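Local coordinates for uncharacterized protein, DUF633, LMOf2365_1472 (Listeria monocytogenes str. 4b F2365, PDB 3GNL), which is uncharacterised but probably methylates N1 of adenine 22 in tRNA, with S-adenosylmethionine as the likely methyl donor, at residues Thr106-Gly111 with Leu121-Asn126; Gln131-Ser136 with Trp141-Glu146; Gln201-Thr206 with Arg222-Lys227. All blocks are in the same frame, centred on the assembly; numbering follows the deposited sequence.

Interaction 1: residues Thr106-Gly111 with Leu121-Asn126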
loop_
_atom_site.group_PDB
_atom_site.type_symbol
_atom_site.label_atom_id
_atom_site.label_comp_id
_atom_site.label_asym_id
_atom_site.label_seq_id
_atom_site.Cartn_x
_atom_site.Cartn_y
_atom_site.Cartn_z
ATOM N N THR A 106 2.577 -2.853 10.723
ATOM C CA THR A 106 3.257 -3.732 11.718
ATOM C C THR A 106 4.615 -4.179 11.166
ATOM O O THR A 106 5.631 -4.099 11.871
ATOM C CB THR A 106 2.368 -4.918 12.114
ATOM O OG1 THR A 106 1.187 -4.390 12.736
ATOM C CG2 THR A 106 3.068 -5.873 13.109
ATOM N N ILE A 107 4.629 -4.558 9.887
ATOM C CA ILE A 107 5.860 -4.976 9.216
ATOM C C ILE A 107 6.889 -3.848 9.244
ATOM O O ILE A 107 8.081 -4.091 9.520
ATOM C CB ILE A 107 5.573 -5.460 7.774
ATOM C CG1 ILE A 107 4.923 -6.841 7.843
ATOM C CG2 ILE A 107 6.883 -5.491 6.928
ATOM C CD1 ILE A 107 4.391 -7.307 6.529
ATOM N N LEU A 108 6.461 -2.633 8.930
ATOM C CA LEU A 108 7.335 -1.452 8.949
ATOM C C LEU A 108 7.853 -1.076 10.339
ATOM O O LEU A 108 9.027 -0.685 10.477
ATOM C CB LEU A 108 6.647 -0.231 8.316
ATOM C CG LEU A 108 6.370 -0.367 6.815
ATOM C CD1 LEU A 108 5.474 0.774 6.348
ATOM C CD2 LEU A 108 7.687 -0.379 5.969
ATOM N N GLU A 109 6.990 -1.190 11.346
ATOM C CA GLU A 109 7.372 -0.886 12.731
ATOM C C GLU A 109 8.280 -1.961 13.329
ATOM O O GLU A 109 9.365 -1.633 13.819
ATOM C CB GLU A 109 6.131 -0.619 13.591
ATOM C CG GLU A 109 5.367 0.620 13.121
ATOM C CD GLU A 109 4.030 0.839 13.829
ATOM O OE1 GLU A 109 3.475 -0.139 14.385
ATOM O OE2 GLU A 109 3.532 1.993 13.772
ATOM N N GLU A 110 7.885 -3.230 13.277
ATOM C CA GLU A 110 8.752 -4.311 13.782
ATOM C C GLU A 110 10.066 -4.377 13.014
ATOM O O GLU A 110 11.100 -4.720 13.585
ATOM C CB GLU A 110 8.059 -5.660 13.723
ATOM C CG GLU A 110 6.864 -5.787 14.635
ATOM C CD GLU A 110 6.125 -7.094 14.461
ATOM O OE1 GLU A 110 6.461 -7.899 13.559
ATOM O OE2 GLU A 110 5.176 -7.321 15.231
ATOM N N GLY A 111 10.036 -4.037 11.731
ATOM C CA GLY A 111 11.232 -4.120 10.897
ATOM C C GLY A 111 11.935 -2.797 10.741
ATOM O O GLY A 111 12.667 -2.578 9.779
ATOM N N LEU A 121 9.731 3.543 -0.497
ATOM C CA LEU A 121 8.785 2.461 -0.173
ATOM C C LEU A 121 7.666 2.582 -1.177
ATOM O O LEU A 121 7.187 3.679 -1.476
ATOM C CB LEU A 121 8.174 2.580 1.244
ATOM C CG LEU A 121 9.114 2.678 2.434
ATOM C CD1 LEU A 121 8.384 3.033 3.764
ATOM C CD2 LEU A 121 9.864 1.364 2.572
ATOM N N ILE A 122 7.247 1.436 -1.707
ATOM C CA ILE A 122 6.068 1.389 -2.581
ATOM C C ILE A 122 5.060 0.444 -1.910
ATOM O O ILE A 122 5.325 -0.788 -1.755
ATOM C CB ILE A 122 6.391 0.843 -3.960
ATOM C CG1 ILE A 122 7.467 1.717 -4.634
ATOM C CG2 ILE A 122 5.125 0.842 -4.799
ATOM C CD1 ILE A 122 8.190 1.009 -5.820
ATOM N N LEU A 123 3.954 1.009 -1.404
ATOM C CA LEU A 123 3.070 0.193 -0.539
ATOM C C LEU A 123 1.704 0.130 -1.206
ATOM O O LEU A 123 1.213 1.125 -1.762
ATOM C CB LEU A 123 2.939 0.844 0.852
ATOM C CG LEU A 123 4.242 1.193 1.533
ATOM C CD1 LEU A 123 3.883 1.826 2.898
ATOM C CD2 LEU A 123 5.145 -0.047 1.676
ATOM N N GLN A 124 1.095 -1.060 -1.164
ATOM C CA GLN A 124 -0.216 -1.224 -1.778
ATOM C C GLN A 124 -1.082 -1.967 -0.765
ATOM O O GLN A 124 -1.140 -3.176 -0.787
ATOM C CB GLN A 124 -0.101 -1.936 -3.120
ATOM C CG GLN A 124 -1.457 -2.030 -3.878
ATOM C CD GLN A 124 -2.239 -3.249 -3.458
ATOM O OE1 GLN A 124 -1.739 -4.352 -3.576
ATOM N NE2 GLN A 124 -3.452 -3.046 -2.920
ATOM N N PRO A 125 -1.766 -1.215 0.109
ATOM C CA PRO A 125 -2.634 -1.853 1.121
ATOM C C PRO A 125 -4.027 -2.164 0.571
ATOM O O PRO A 125 -4.583 -1.377 -0.196
ATOM C CB PRO A 125 -2.746 -0.795 2.200
ATOM C CG PRO A 125 -2.693 0.535 1.418
ATOM C CD PRO A 125 -1.694 0.238 0.280
ATOM N N ASN A 126 -4.547 -3.310 0.967
ATOM C CA ASN A 126 -5.857 -3.792 0.508
ATOM C C ASN A 126 -6.992 -3.260 1.392
ATOM O O ASN A 126 -8.151 -3.442 1.062
ATOM C CB ASN A 126 -5.884 -5.310 0.527
ATOM C CG ASN A 126 -5.114 -5.924 -0.633
ATOM O OD1 ASN A 126 -4.736 -5.244 -1.596
ATOM N ND2 ASN A 126 -4.878 -7.197 -0.542
#

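Interaction 2: residues Gln131-Ser136 with Trp141-Glu146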
loop_
_atom_site.group_PDB
_atom_site.type_symbol
_atom_site.label_atom_id
_atom_site.label_comp_id
_atom_site.label_asym_id
_atom_site.label_seq_id
_atom_site.Cartn_x
_atom_site.Cartn_y
_atom_site.Cartn_z
ATOM N N GLN A 131 -3.851 3.977 7.653
ATOM C CA GLN A 131 -2.910 3.532 8.683
ATOM C C GLN A 131 -1.482 3.817 8.227
ATOM O O GLN A 131 -0.629 4.186 9.036
ATOM C CB GLN A 131 -3.010 2.043 8.938
ATOM C CG GLN A 131 -4.260 1.587 9.642
ATOM C CD GLN A 131 -4.058 1.569 11.125
ATOM O OE1 GLN A 131 -3.050 2.073 11.629
ATOM N NE2 GLN A 131 -5.028 1.002 11.850
ATOM N N LEU A 132 -1.228 3.641 6.946
ATOM C CA LEU A 132 0.115 3.872 6.424
ATOM C C LEU A 132 0.402 5.360 6.233
ATOM O O LEU A 132 1.556 5.817 6.326
ATOM C CB LEU A 132 0.284 3.088 5.122
ATOM C CG LEU A 132 0.235 1.579 5.325
ATOM C CD1 LEU A 132 0.273 0.907 3.990
ATOM C CD2 LEU A 132 1.377 1.073 6.238
ATOM N N ARG A 133 -0.627 6.171 5.985
ATOM C CA ARG A 133 -0.423 7.610 5.907
ATOM C C ARG A 133 -0.154 8.170 7.287
ATOM O O ARG A 133 0.666 9.086 7.406
ATOM C CB ARG A 133 -1.589 8.315 5.148
ATOM C CG ARG A 133 -1.806 7.659 3.793
ATOM C CD ARG A 133 -2.561 8.573 2.876
ATOM N NE ARG A 133 -2.971 7.907 1.656
ATOM C CZ ARG A 133 -4.107 7.235 1.494
ATOM N NH1 ARG A 133 -5.023 7.177 2.476
ATOM N NH2 ARG A 133 -4.357 6.636 0.329
ATOM N N GLU A 134 -0.765 7.580 8.330
ATOM C CA GLU A 134 -0.447 7.955 9.708
ATOM C C GLU A 134 0.971 7.569 10.021
ATOM O O GLU A 134 1.692 8.390 10.603
ATOM C CB GLU A 134 -1.407 7.329 10.723
ATOM C CG GLU A 134 -1.237 7.956 12.079
ATOM C CD GLU A 134 -2.395 7.678 12.973
ATOM O OE1 GLU A 134 -2.797 6.492 13.093
ATOM O OE2 GLU A 134 -2.910 8.673 13.535
ATOM N N TRP A 135 1.369 6.352 9.638
ATOM C CA TRP A 135 2.741 5.916 9.842
ATOM C C TRP A 135 3.687 6.902 9.177
ATOM O O TRP A 135 4.736 7.238 9.743
ATOM C CB TRP A 135 2.902 4.507 9.265
ATOM C CG TRP A 135 4.338 3.978 9.423
ATOM C CD1 TRP A 135 4.836 3.275 10.463
ATOM C CD2 TRP A 135 5.393 4.151 8.484
ATOM N NE1 TRP A 135 6.172 3.003 10.241
ATOM C CE2 TRP A 135 6.549 3.560 9.050
ATOM C CE3 TRP A 135 5.491 4.798 7.248
ATOM C CZ2 TRP A 135 7.801 3.555 8.378
ATOM C CZ3 TRP A 135 6.726 4.790 6.579
ATOM C CH2 TRP A 135 7.859 4.162 7.162
ATOM N N SER A 136 3.369 7.350 7.973
ATOM C CA SER A 136 4.232 8.280 7.246
ATOM C C SER A 136 4.449 9.564 8.048
ATOM O O SER A 136 5.577 10.056 8.156
ATOM C CB SER A 136 3.618 8.522 5.856
ATOM O OG SER A 136 3.567 9.876 5.472
ATOM N N TRP A 141 8.210 10.048 6.791
ATOM C CA TRP A 141 8.331 9.696 5.388
ATOM C C TRP A 141 7.346 10.501 4.551
ATOM O O TRP A 141 6.114 10.460 4.812
ATOM C CB TRP A 141 8.097 8.197 5.150
ATOM C CG TRP A 141 9.220 7.308 5.678
ATOM C CD1 TRP A 141 9.574 7.126 6.954
ATOM C CD2 TRP A 141 10.092 6.476 4.889
ATOM N NE1 TRP A 141 10.654 6.249 7.045
ATOM C CE2 TRP A 141 10.982 5.853 5.778
ATOM C CE3 TRP A 141 10.236 6.257 3.516
ATOM C CZ2 TRP A 141 11.980 4.956 5.335
ATOM C CZ3 TRP A 141 11.250 5.374 3.071
ATOM C CH2 TRP A 141 12.093 4.741 3.985
ATOM N N LEU A 142 7.818 11.239 3.564
ATOM C CA LEU A 142 6.949 11.948 2.665
ATOM C C LEU A 142 6.265 11.011 1.667
ATOM O O LEU A 142 6.892 10.099 1.122
ATOM C CB LEU A 142 7.749 13.022 1.919
ATOM C CG LEU A 142 7.148 14.222 1.237
ATOM C CD1 LEU A 142 6.250 15.074 2.196
ATOM C CD2 LEU A 142 8.309 15.079 0.745
ATOM N N ILE A 143 4.978 11.229 1.400
ATOM C CA ILE A 143 4.332 10.608 0.259
ATOM C C ILE A 143 4.622 11.428 -1.008
ATOM O O ILE A 143 4.317 12.638 -1.099
ATOM C CB ILE A 143 2.800 10.483 0.522
ATOM C CG1 ILE A 143 2.594 9.596 1.745
ATOM C CG2 ILE A 143 2.045 9.906 -0.715
ATOM C CD1 ILE A 143 1.127 9.734 2.386
ATOM N N THR A 144 5.283 10.791 -1.987
ATOM C CA THR A 144 5.678 11.474 -3.200
ATOM C C THR A 144 4.858 11.174 -4.420
ATOM O O THR A 144 4.800 11.975 -5.328
ATOM C CB THR A 144 7.135 11.165 -3.525
ATOM O OG1 THR A 144 7.283 9.753 -3.602
ATOM C CG2 THR A 144 8.015 11.662 -2.372
ATOM N N SER A 145 4.167 10.028 -4.425
ATOM C CA SER A 145 3.280 9.670 -5.515
ATOM C C SER A 145 2.206 8.779 -4.910
ATOM O O SER A 145 2.447 8.117 -3.913
ATOM C CB SER A 145 3.990 8.839 -6.594
ATOM O OG SER A 145 4.914 9.610 -7.370
ATOM N N GLU A 146 1.028 8.830 -5.559
ATOM C CA GLU A 146 -0.039 7.831 -5.283
ATOM C C GLU A 146 -0.809 7.559 -6.532
ATOM O O GLU A 146 -0.858 8.364 -7.484
ATOM C CB GLU A 146 -1.027 8.360 -4.215
ATOM C CG GLU A 146 -0.383 8.753 -2.884
ATOM C CD GLU A 146 -1.413 9.275 -1.851
ATOM O OE1 GLU A 146 -1.993 10.365 -2.135
ATOM O OE2 GLU A 146 -1.596 8.582 -0.836
HETATM O O HOH W 1 -2.319 5.987 -1.674
#

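Interaction 3: residues Gln201-Thr206 with Arg222-Lys227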
loop_
_atom_site.group_PDB
_atom_site.type_symbol
_atom_site.label_atom_id
_atom_site.label_comp_id
_atom_site.label_asym_id
_atom_site.label_seq_id
_atom_site.Cartn_x
_atom_site.Cartn_y
_atom_site.Cartn_z
ATOM N N GLN A 201 -24.283 6.981 4.860
ATOM C CA GLN A 201 -25.564 7.691 5.068
ATOM C C GLN A 201 -26.648 6.666 5.222
ATOM O O GLN A 201 -27.523 6.829 6.092
ATOM C CB GLN A 201 -25.918 8.576 3.874
ATOM C CG GLN A 201 -24.922 9.687 3.612
ATOM C CD GLN A 201 -25.116 10.416 2.280
ATOM O OE1 GLN A 201 -25.915 10.012 1.412
ATOM N NE2 GLN A 201 -24.362 11.495 2.103
ATOM N N ASN A 202 -26.588 5.605 4.418
ATOM C CA ASN A 202 -27.623 4.577 4.550
ATOM C C ASN A 202 -27.573 3.891 5.912
ATOM O O ASN A 202 -28.621 3.571 6.504
ATOM C CB ASN A 202 -27.536 3.549 3.421
ATOM C CG ASN A 202 -27.858 4.135 2.039
ATOM O OD1 ASN A 202 -28.465 5.188 1.924
ATOM N ND2 ASN A 202 -27.463 3.418 1.002
ATOM N N ILE A 203 -26.363 3.664 6.435
ATOM C CA ILE A 203 -26.217 3.002 7.714
ATOM C C ILE A 203 -26.808 3.908 8.783
ATOM O O ILE A 203 -27.470 3.416 9.694
ATOM C CB ILE A 203 -24.743 2.679 8.050
ATOM C CG1 ILE A 203 -24.212 1.637 7.057
ATOM C CG2 ILE A 203 -24.582 2.123 9.502
ATOM C CD1 ILE A 203 -22.692 1.511 7.152
ATOM N N ILE A 204 -26.500 5.196 8.737
ATOM C CA ILE A 204 -27.101 6.099 9.739
ATOM C C ILE A 204 -28.615 5.993 9.766
ATOM O O ILE A 204 -29.198 5.907 10.866
ATOM C CB ILE A 204 -26.696 7.556 9.508
ATOM C CG1 ILE A 204 -25.214 7.707 9.852
ATOM C CG2 ILE A 204 -27.503 8.493 10.421
ATOM C CD1 ILE A 204 -24.638 8.996 9.405
ATOM N N GLN A 205 -29.223 5.993 8.593
ATOM C CA GLN A 205 -30.695 5.917 8.517
ATOM C C GLN A 205 -31.182 4.595 9.131
ATOM O O GLN A 205 -32.090 4.581 9.967
ATOM C CB GLN A 205 -31.178 6.153 7.088
ATOM C CG GLN A 205 -32.645 5.649 6.842
ATOM C CD GLN A 205 -33.584 6.619 6.135
ATOM O OE1 GLN A 205 -34.485 7.211 6.765
ATOM N NE2 GLN A 205 -33.428 6.747 4.827
ATOM N N THR A 206 -30.516 3.484 8.819
ATOM C CA THR A 206 -30.893 2.168 9.341
ATOM C C THR A 206 -30.821 2.150 10.868
ATOM O O THR A 206 -31.737 1.653 11.540
ATOM C CB THR A 206 -30.008 1.081 8.752
ATOM O OG1 THR A 206 -30.282 1.003 7.354
ATOM C CG2 THR A 206 -30.251 -0.250 9.420
ATOM N N ARG A 222 -22.134 9.262 15.095
ATOM C CA ARG A 222 -21.175 10.359 15.106
ATOM C C ARG A 222 -19.957 10.075 14.218
ATOM O O ARG A 222 -19.555 10.942 13.439
ATOM C CB ARG A 222 -20.737 10.676 16.530
ATOM C CG ARG A 222 -21.527 11.812 17.139
ATOM C CD ARG A 222 -21.069 12.126 18.571
ATOM N NE ARG A 222 -21.689 11.208 19.535
ATOM C CZ ARG A 222 -21.046 10.265 20.227
ATOM N NH1 ARG A 222 -19.732 10.086 20.106
ATOM N NH2 ARG A 222 -21.731 9.494 21.045
ATOM N N GLU A 223 -19.388 8.877 14.342
ATOM C CA GLU A 223 -18.257 8.486 13.501
ATOM C C GLU A 223 -18.628 8.523 12.006
ATOM O O GLU A 223 -17.908 9.088 11.189
ATOM C CB GLU A 223 -17.685 7.119 13.877
ATOM C CG GLU A 223 -16.593 6.713 12.868
ATOM C CD GLU A 223 -15.629 5.645 13.353
ATOM O OE1 GLU A 223 -16.080 4.511 13.653
ATOM O OE2 GLU A 223 -14.401 5.936 13.380
ATOM N N LEU A 224 -19.773 7.945 11.658
ATOM C CA LEU A 224 -20.216 7.950 10.265
ATOM C C LEU A 224 -20.475 9.375 9.758
ATOM O O LEU A 224 -20.150 9.718 8.602
ATOM C CB LEU A 224 -21.475 7.085 10.106
ATOM C CG LEU A 224 -21.259 5.595 10.329
ATOM C CD1 LEU A 224 -22.629 4.939 10.542
ATOM C CD2 LEU A 224 -20.535 4.951 9.158
ATOM N N GLU A 225 -21.077 10.239 10.590
ATOM C CA GLU A 225 -21.265 11.647 10.195
ATOM C C GLU A 225 -19.934 12.337 9.865
ATOM O O GLU A 225 -19.873 13.105 8.907
ATOM C CB GLU A 225 -22.022 12.454 11.259
ATOM C CG GLU A 225 -23.512 12.071 11.344
ATOM C CD GLU A 225 -24.206 12.633 12.594
ATOM O OE1 GLU A 225 -23.526 12.926 13.601
ATOM O OE2 GLU A 225 -25.445 12.754 12.552
ATOM N N HIS A 226 -18.918 12.033 10.662
ATOM C CA HIS A 226 -17.567 12.608 10.490
ATOM C C HIS A 226 -16.977 12.156 9.156
ATOM O O HIS A 226 -16.433 12.970 8.386
ATOM C CB HIS A 226 -16.640 12.172 11.638
ATOM C CG HIS A 226 -15.224 12.676 11.530
ATOM N ND1 HIS A 226 -14.906 14.014 11.382
ATOM C CD2 HIS A 226 -14.037 12.020 11.619
ATOM C CE1 HIS A 226 -13.588 14.156 11.350
ATOM N NE2 HIS A 226 -13.038 12.963 11.498
ATOM N N LYS A 227 -17.107 10.861 8.876
ATOM C CA LYS A 227 -16.605 10.351 7.618
ATOM C C LYS A 227 -17.329 10.926 6.407
ATOM O O LYS A 227 -16.705 11.295 5.412
ATOM C CB LYS A 227 -16.646 8.825 7.569
ATOM C CG LYS A 227 -15.772 8.089 8.606
ATOM C CD LYS A 227 -15.889 6.600 8.284
ATOM C CE LYS A 227 -15.802 5.737 9.489
ATOM N NZ LYS A 227 -14.526 5.019 9.538
#

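Interaction 1: residues Thr106-Gly111 with Leu121-Asn126
Leu-108 meets Leu-121 and Leu-123 end to end, each of its two methyls taking one strand leucine. CD1 of Leu-108 comes to 3.9 Å from CD1 of Leu-123, and CD2 of Leu-108 stands 4.1 Å from CD1 of Leu-121. All three leucines hold CG beside the backbone N, chi1 being -66° in Leu-108, and CD1 anti to the CA; each chain is therefore stretched out from its own backbone, and the branched ends do all the touching. The CA atoms of Leu-108 and Leu-121 remain 10.0 Å apart, so two full leucine lengths span the gap between helix and sheet. The area buried between the segments is small, 112 Å², and belongs entirely to these three buried residues. Helix 101-110 is the crossover of a beta-alpha-beta unit: strand 93-99 leads into it, and strand 120-125 returns beside 93-99 and parallel to it, as in the Rossmann-like sheet of class I methyltransferases. Leu-121 and Leu-123 face the helix layer, whereas Ile-122 between them turns to Tyr-18 and Ile-19. Around the leucine cluster, Ile-96 touches Leu-108 from strand 93-99, Leu-161 touches Leu-123 from strand 154-163, and Trp-135 of helix 129-139 packs on both Leu-108 and Leu-121. The strand itself is held on two sides by backbone hydrogen bonds, Ile-122 pairing with Ile-94 and Ile-96, Leu-123 with Met-159.

Interaction 2: residues Gln131-Ser136 with Trp141-Glu146
One face of the Trp-141 indole is met by the six-membered ring of Trp-135, whose CH2 atom lies 3.4 Å from Trp-141 CD1, above the rim of the five-membered ring. The planes are inclined at 39° with ring centroids 4.6 Å apart, an oblique meeting of the two rings. Trp-135 sends its CG anti to the backbone N (chi1 179°), which swings the indole from the helix toward the start of the strand. The other flat group, the Arg-133 guanidinium, receives Glu-146 OE2 at its edge: NE donates over 2.9 Å with a 159° angle at the hydrogen, and the carboxylate stands nearly perpendicular to the guanidinium. Between these two ends, CD1 of Ile-143 lies across the Arg-133 chain, 3.9 Å from CG. At the turn from helix 129-139 into strand 141-151, Trp-141 N donates to Ser-136 O (3.0 Å), and Ser-136 OG donates to Trp-141 O (2.7 Å), also taking the indole N-H of Trp-170. These bonds to OG accompany a Ser-136 torsion well away from the usual staggered positions. Farther along, Thr-144 and Ser-145 both face Val-160 in a classic beta bulge. A water accepts from Arg-133 NH2 and donates to Glu-146 OE2, while Glu-146 OE1 takes the backbone N-H groups of Cys-180 and Leu-181 at the start of helix 179-184, and Ile-175 O accepts from Arg-133 NH1. With so many donors gathered on it, the buried Glu-146 carboxylate is probably ionised, its charge balanced by Arg-133.

Interaction 3: residues Gln201-Thr206 with Arg222-Lys227
Ile-204 and Leu-224 lie side by side, their chains running past each other in opposite directions. CG1 of Ile-204 rests 3.8 Å from both CB and CD1 of Leu-224, so the isoleucine lies along the CB-to-CD1 side of the leucine. Ile-203 closes in on the end of the same leucine nearly at right angles, its CG2 branch 3.6 Å from Leu-224 CD1. With chi1 at -66°, CG2 of Ile-203 is anti to the backbone N, and this shorter branch makes the contact. On the other flank Glu-225 contributes only its aliphatic part: CG passes 3.8 Å from CD1 of Ile-204. The 200 Å² buried between the segments comes mostly from Leu-224 and Ile-204, and the touching atoms are all carbon; Leu-224 is buried, while Glu-225 is exposed. Behind these side chains, each backbone is held by its own helical bonds. Asn-202 O accepts from Thr-206 N and also from Thr-206 OG1, the hydroxyl approaching from above the carbonyl plane at 3.2 Å. Farther out, Ile-221 and Ile-228 of helix 215-235 also touch Ile-204, one helical turn to each side of Leu-224, and Trp-200 of helix 187-208 covers Leu-224. The segments run antiparallel, 154° between their directions and 9.6 Å between axes, as two arms of a long helical hairpin consistent with the coiled-coil C-terminal part of TrmK-type methyltransferases. The hairpin stands away from the sheet, this contact lying about 26 Å from the chain centre, while Lys-227 touches Phe-176 and His-226 touches Lys-172 of helix 172-177.

Interactions 1 and 2 form one continuous core, their centres about 10 Å apart. Trp-135 and Trp-141 carry the packing from one to the other: CH2 of Trp-135 lies 3.6 Å from CD1 of Leu-121, and CZ3 of Trp-141 lies 3.5 Å from CG of Leu-121. Both lie between the seven-stranded sheet and helices 101-110 and 129-139, which pack on the same face of it, strand 120-125 leading straight into helix 129-139. Interaction 3 is separate, its nearest atoms about 14 Å from interaction 1 and 11 Å from interaction 2, out on the helical hairpin. If the family assignment holds, the first two build the Rossmann-like catalytic domain and the third its helical extension.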